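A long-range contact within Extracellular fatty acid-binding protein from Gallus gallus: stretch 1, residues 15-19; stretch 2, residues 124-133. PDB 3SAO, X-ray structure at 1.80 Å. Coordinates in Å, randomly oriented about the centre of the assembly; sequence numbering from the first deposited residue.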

# COMPACT_ATOMS: atom_id res chain seq x y z
N VAL A 15 -5.62 0.68 -3.43
CA VAL A 15 -7.03 0.91 -3.75
C VAL A 15 -7.94 0.52 -2.59
O VAL A 15 -9.12 0.86 -2.59
CB VAL A 15 -7.46 0.18 -5.06
CG1 VAL A 15 -6.58 0.60 -6.21
CG2 VAL A 15 -7.47 -1.36 -4.87
N ALA A 16 -7.39 -0.13 -1.56
CA ALA A 16 -8.16 -0.41 -0.35
C ALA A 16 -7.22 -0.67 0.80
O ALA A 16 -6.08 -1.02 0.61
CB ALA A 16 -9.09 -1.61 -0.55
N LEU A 17 -7.75 -0.47 1.99
CA LEU A 17 -7.06 -0.51 3.26
C LEU A 17 -7.95 -1.18 4.27
O LEU A 17 -9.18 -1.11 4.18
CB LEU A 17 -6.79 0.90 3.78
CG LEU A 17 -6.03 1.84 2.84
CD1 LEU A 17 -5.99 3.25 3.50
CD2 LEU A 17 -4.64 1.33 2.54
N ALA A 18 -7.32 -1.82 5.24
CA ALA A 18 -8.05 -2.35 6.37
C ALA A 18 -7.26 -2.11 7.66
O ALA A 18 -6.07 -2.43 7.73
CB ALA A 18 -8.38 -3.83 6.18
N SER A 19 -7.94 -1.60 8.68
CA SER A 19 -7.30 -1.34 9.99
C SER A 19 -8.36 -1.08 11.04
O SER A 19 -9.50 -0.78 10.70
CB SER A 19 -6.37 -0.12 9.89
OG SER A 19 -6.05 0.44 11.16
N ALA A 124 -9.75 -9.66 -7.06
CA ALA A 124 -8.80 -9.08 -6.13
C ALA A 124 -9.49 -8.55 -4.87
O ALA A 124 -8.99 -8.77 -3.76
CB ALA A 124 -8.03 -7.96 -6.80
N MET A 125 -10.60 -7.83 -5.04
CA MET A 125 -11.29 -7.27 -3.87
C MET A 125 -11.79 -8.41 -2.97
O MET A 125 -11.72 -8.32 -1.73
CB MET A 125 -12.46 -6.36 -4.26
CG MET A 125 -13.20 -5.75 -3.05
SD MET A 125 -12.18 -4.69 -1.96
CE MET A 125 -11.82 -3.38 -3.08
N ALA A 126 -12.32 -9.46 -3.59
CA ALA A 126 -12.82 -10.62 -2.85
C ALA A 126 -11.74 -11.30 -2.00
O ALA A 126 -12.00 -11.64 -0.82
CB ALA A 126 -13.49 -11.61 -3.79
N ILE A 127 -10.53 -11.44 -2.54
CA ILE A 127 -9.43 -12.07 -1.79
C ILE A 127 -9.00 -11.17 -0.63
O ILE A 127 -8.70 -11.65 0.47
CB ILE A 127 -8.18 -12.43 -2.67
CG1 ILE A 127 -7.00 -12.90 -1.81
CG2 ILE A 127 -7.67 -11.28 -3.49
CD1 ILE A 127 -7.32 -14.08 -0.97
N PHE A 128 -8.92 -9.87 -0.90
CA PHE A 128 -8.59 -8.90 0.15
C PHE A 128 -9.57 -8.98 1.33
O PHE A 128 -9.16 -9.08 2.50
CB PHE A 128 -8.58 -7.50 -0.42
CG PHE A 128 -8.21 -6.43 0.56
CD1 PHE A 128 -6.89 -6.27 0.99
CD2 PHE A 128 -9.16 -5.56 1.01
CE1 PHE A 128 -6.56 -5.26 1.92
CE2 PHE A 128 -8.84 -4.57 1.93
CZ PHE A 128 -7.54 -4.42 2.37
N ARG A 129 -10.87 -8.93 1.01
CA ARG A 129 -11.92 -8.97 2.05
C ARG A 129 -11.89 -10.30 2.84
O ARG A 129 -11.97 -10.29 4.07
CB ARG A 129 -13.31 -8.69 1.46
CG ARG A 129 -13.56 -7.23 1.06
CD ARG A 129 -15.03 -6.96 0.74
NE ARG A 129 -15.25 -5.55 0.46
CZ ARG A 129 -15.38 -4.59 1.38
NH1 ARG A 129 -15.36 -4.88 2.67
NH2 ARG A 129 -15.56 -3.34 1.01
N LYS A 130 -11.70 -11.41 2.13
CA LYS A 130 -11.46 -12.71 2.76
C LYS A 130 -10.30 -12.72 3.74
O LYS A 130 -10.44 -13.17 4.88
CB LYS A 130 -11.19 -13.78 1.71
CG LYS A 130 -11.07 -15.17 2.29
CD LYS A 130 -10.97 -16.24 1.22
CE LYS A 130 -9.63 -16.18 0.51
NZ LYS A 130 -9.43 -17.35 -0.39
N LEU A 131 -9.13 -12.30 3.29
CA LEU A 131 -7.99 -12.29 4.19
C LEU A 131 -8.12 -11.26 5.33
O LEU A 131 -7.63 -11.54 6.42
CB LEU A 131 -6.72 -12.05 3.40
CG LEU A 131 -6.38 -13.17 2.42
CD1 LEU A 131 -5.15 -12.79 1.59
CD2 LEU A 131 -6.18 -14.52 3.13
N ALA A 132 -8.71 -10.09 5.06
CA ALA A 132 -9.07 -9.13 6.11
C ALA A 132 -9.97 -9.76 7.15
O ALA A 132 -9.74 -9.66 8.37
CB ALA A 132 -9.75 -7.89 5.50
N ARG A 133 -11.05 -10.39 6.71
CA ARG A 133 -11.97 -11.01 7.65
C ARG A 133 -11.31 -12.08 8.52
O ARG A 133 -11.68 -12.26 9.69
CB ARG A 133 -13.20 -11.57 6.93
CG ARG A 133 -14.43 -11.50 7.79
CD ARG A 133 -15.72 -11.77 7.00

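The centre of the contact is the ring of Phe128, a residue with more of its own surface covered by the other stretch, 62 Å², than any other here. Its CA-to-CB bond points toward the strand, and with chi1 at -178° (t) the ring extends across the gap to meet the backbone between two alanines. Phe128 CZ lies 3.8 Å from Leu17 C and 3.9 Å from Ala18 N; both backbone atoms sit near the ring plane, so the ring presents its edge to this peptide link. The flanking methyl groups complete the seat: Ala16 CB is 3.9 Å from Phe128 CE2, approaching obliquely, and Ala18 CB is 3.9 Å from Phe128 CZ.

The alternation of the strand explains this pattern. Ala16 and Ala18 direct CB toward the helix, whereas Leu17 directs its own away, Leu17 CB staying 5.6 Å from Phe128 CZ, so that it contributes through main-chain atoms.

Outward from the ring, the contact continues along the helix in steps of three and four residues. The CA-to-CB bond of Met125 points sideways, but its t, p, p side chain brings the end nearer, placing Met125 CE 4.1 Å from Ala16 CB. One turn beyond Phe128, Ala132 CB meets Ala18 CB at 4.3 Å. The small side chains here accompany a separation of 6.9 Å between Ala18 CA and Ala132 CA. Strand and helix run nearly parallel, at 6°.

Toward the polar edge, the CA-to-CB bond of Arg129 also points sideways and its end comes nearer, yet Arg129 NH2 remains 6.9 Å from Ala16 CB. No hydrogen bond crosses between the stretches. Backbone bonds such as Ala132 N to Phe128 O, 2.8 Å, lie within the helix, and Ser19 OG bonds elsewhere in the structure. The 211 Å² buried, both sides summed, reflects packing of apolar side chains and of the Phe128 ring edge on the strand backbone.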